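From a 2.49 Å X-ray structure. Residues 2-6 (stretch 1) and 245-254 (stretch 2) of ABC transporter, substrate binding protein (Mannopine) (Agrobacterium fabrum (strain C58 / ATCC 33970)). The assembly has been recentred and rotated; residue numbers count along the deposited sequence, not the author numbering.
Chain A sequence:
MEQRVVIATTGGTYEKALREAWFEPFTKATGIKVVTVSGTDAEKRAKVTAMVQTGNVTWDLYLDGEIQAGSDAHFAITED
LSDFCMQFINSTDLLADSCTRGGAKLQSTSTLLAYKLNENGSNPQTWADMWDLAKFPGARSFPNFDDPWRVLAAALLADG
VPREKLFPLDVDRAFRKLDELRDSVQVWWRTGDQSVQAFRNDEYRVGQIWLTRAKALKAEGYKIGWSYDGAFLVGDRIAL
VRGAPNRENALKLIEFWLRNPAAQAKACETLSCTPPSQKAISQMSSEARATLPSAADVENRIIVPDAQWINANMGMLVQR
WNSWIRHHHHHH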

# COMPACT_ATOMS: atom_id res chain seq x y z
N GLU A 2 -28.00 -16.52 14.71
CA GLU A 2 -27.71 -16.99 13.34
C GLU A 2 -26.73 -15.96 12.74
O GLU A 2 -26.87 -15.50 11.60
CB GLU A 2 -29.02 -17.13 12.50
CG GLU A 2 -29.99 -15.96 12.61
CD GLU A 2 -31.23 -16.08 11.74
OE1 GLU A 2 -32.11 -16.92 12.05
OE2 GLU A 2 -31.32 -15.31 10.75
N GLN A 3 -25.71 -15.61 13.57
CA GLN A 3 -24.70 -14.58 13.37
C GLN A 3 -23.87 -14.72 12.11
O GLN A 3 -23.43 -15.81 11.75
CB GLN A 3 -23.78 -14.44 14.59
CG GLN A 3 -24.43 -13.74 15.80
CD GLN A 3 -25.64 -12.87 15.49
OE1 GLN A 3 -26.80 -13.23 15.79
NE2 GLN A 3 -25.42 -11.71 14.88
N ARG A 4 -23.66 -13.56 11.47
CA ARG A 4 -22.91 -13.33 10.24
C ARG A 4 -22.26 -11.94 10.21
O ARG A 4 -22.54 -11.10 11.08
CB ARG A 4 -23.79 -13.57 8.99
CG ARG A 4 -25.08 -12.75 8.93
CD ARG A 4 -25.96 -13.12 7.76
NE ARG A 4 -26.30 -11.94 6.96
CZ ARG A 4 -26.32 -11.91 5.63
NH1 ARG A 4 -26.04 -12.99 4.92
NH2 ARG A 4 -26.64 -10.78 5.00
N VAL A 5 -21.32 -11.75 9.25
CA VAL A 5 -20.59 -10.50 8.96
C VAL A 5 -20.51 -10.38 7.45
O VAL A 5 -20.10 -11.34 6.80
CB VAL A 5 -19.14 -10.42 9.53
CG1 VAL A 5 -18.60 -9.01 9.41
CG2 VAL A 5 -19.04 -10.90 10.96
N VAL A 6 -20.83 -9.20 6.91
CA VAL A 6 -20.71 -8.96 5.47
C VAL A 6 -19.55 -7.99 5.21
O VAL A 6 -19.56 -6.87 5.71
CB VAL A 6 -22.05 -8.58 4.76
CG1 VAL A 6 -22.84 -7.55 5.52
CG2 VAL A 6 -21.82 -8.19 3.30
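Stretch 2, residues 245-254: PNRENALKLI

Stretch 2 opens with two residues of loop or turn, P245 and N246, and then winds into a helix from R247 that runs through I254 and beyond. It lies across the start of the strand formed by R4, V5 and V6. The axes approach to 7.7 Å and their N-to-C directions differ by 77°, so the helix crosses the strand steeply and touches it over a short length, centred where the CA atoms of V5 and A250 come within 5.7 Å.

P245 directs its CA-to-CB bond toward stretch 1, but its CG stays 5.0 Å from V6 CG1; its fixed phi, here -59°, suits the approach to a helix. N246 occupies the N-cap position, a site where asparagine is common, although its side chain makes no capping bond. Its CA-to-CB bond points toward stretch 1 (chi1 m), and CG lies 3.2 Å from R4 O. Its backbone O accepts from A250 N at 2.9 Å, beginning the i to i+4 ladder of the helix.

The CA-to-CB bond of R247 points away, and E248 is out of reach; both are exposed, as suits charged side chains. One turn on from N246, the CA-to-CB bond of N249 points toward stretch 1. Its ND2 as modelled lies 3.0 Å from Q3 NE2, a pairing of two amide nitrogens which suggests that the N249 amide is turned over. Its backbone O also packs 3.6 Å from V5 CG2.

At A250, whose side chain is a single methyl, the backbone lies close to the strand: CA is 3.7 Å and CB 3.9 Å from V5 CG1. The CA-to-CB bond of L251 points away. K252 points its CA-to-CB bond toward the strand, yet its exposed side chain makes no contact. L253, a turn beyond N249, returns to the interface, its CD2 reaching 4.0 Å from V5 CG1. I254 is buried but out of reach of stretch 1.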

# COMPACT_ATOMS: atom_id res chain seq x y z
N PRO A 245 -25.09 -3.45 10.20
CA PRO A 245 -26.10 -4.29 10.89
C PRO A 245 -25.53 -5.17 12.01
O PRO A 245 -26.11 -5.25 13.10
CB PRO A 245 -26.73 -5.11 9.76
CG PRO A 245 -25.79 -5.04 8.64
CD PRO A 245 -25.04 -3.75 8.75
N ASN A 246 -24.37 -5.81 11.75
CA ASN A 246 -23.65 -6.72 12.64
C ASN A 246 -22.34 -6.06 13.13
O ASN A 246 -21.27 -6.67 13.04
CB ASN A 246 -23.36 -8.06 11.93
CG ASN A 246 -24.49 -8.57 11.05
OD1 ASN A 246 -24.62 -8.18 9.89
ND2 ASN A 246 -25.28 -9.49 11.57
N ARG A 247 -22.45 -4.83 13.68
CA ARG A 247 -21.36 -3.98 14.19
C ARG A 247 -20.37 -4.73 15.11
O ARG A 247 -19.16 -4.70 14.88
CB ARG A 247 -21.94 -2.74 14.91
CG ARG A 247 -21.00 -1.52 14.92
CD ARG A 247 -21.25 -0.58 16.09
NE ARG A 247 -20.68 -1.08 17.34
CZ ARG A 247 -19.69 -0.50 18.02
NH1 ARG A 247 -19.17 0.64 17.60
NH2 ARG A 247 -19.23 -1.05 19.13
N GLU A 248 -20.91 -5.41 16.14
CA GLU A 248 -20.18 -6.17 17.16
C GLU A 248 -19.35 -7.30 16.55
O GLU A 248 -18.15 -7.41 16.82
CB GLU A 248 -21.14 -6.70 18.26
CG GLU A 248 -22.62 -6.81 17.87
CD GLU A 248 -23.64 -6.22 18.83
OE1 GLU A 248 -23.64 -6.62 20.02
OE2 GLU A 248 -24.49 -5.41 18.38
N ASN A 249 -20.00 -8.11 15.69
CA ASN A 249 -19.42 -9.24 14.99
C ASN A 249 -18.35 -8.78 14.01
O ASN A 249 -17.37 -9.49 13.82
CB ASN A 249 -20.49 -10.00 14.23
CG ASN A 249 -21.37 -10.90 15.06
OD1 ASN A 249 -21.00 -11.37 16.15
ND2 ASN A 249 -22.51 -11.23 14.50
N ALA A 250 -18.56 -7.62 13.38
CA ALA A 250 -17.62 -7.03 12.43
C ALA A 250 -16.33 -6.63 13.13
O ALA A 250 -15.25 -6.84 12.58
CB ALA A 250 -18.25 -5.84 11.74
N LEU A 251 -16.44 -6.11 14.38
CA LEU A 251 -15.29 -5.72 15.20
C LEU A 251 -14.51 -6.93 15.76
O LEU A 251 -13.31 -6.83 16.03
CB LEU A 251 -15.70 -4.76 16.31
CG LEU A 251 -16.15 -3.35 15.88
CD1 LEU A 251 -16.68 -2.58 17.04
CD2 LEU A 251 -15.00 -2.57 15.22
N LYS A 252 -15.19 -8.08 15.91
CA LYS A 252 -14.61 -9.35 16.36
C LYS A 252 -13.74 -9.90 15.24
O LYS A 252 -12.71 -10.52 15.50
CB LYS A 252 -15.72 -10.37 16.69
CG LYS A 252 -16.42 -10.17 18.02
CD LYS A 252 -17.22 -11.43 18.35
CE LYS A 252 -18.36 -11.19 19.30
NZ LYS A 252 -19.30 -12.34 19.32
N LEU A 253 -14.19 -9.69 13.98
CA LEU A 253 -13.49 -10.11 12.76
C LEU A 253 -12.23 -9.27 12.59
O LEU A 253 -11.19 -9.83 12.20
CB LEU A 253 -14.42 -10.03 11.53
CG LEU A 253 -13.83 -10.47 10.18
CD1 LEU A 253 -13.43 -11.91 10.18
CD2 LEU A 253 -14.77 -10.21 9.07
N ILE A 254 -12.30 -7.96 12.92
CA ILE A 254 -11.16 -7.04 12.88
C ILE A 254 -10.12 -7.45 13.93
O ILE A 254 -8.94 -7.63 13.59
CB ILE A 254 -11.59 -5.57 13.03
CG1 ILE A 254 -12.45 -5.11 11.82
CG2 ILE A 254 -10.36 -4.66 13.21
CD1 ILE A 254 -12.83 -3.61 11.84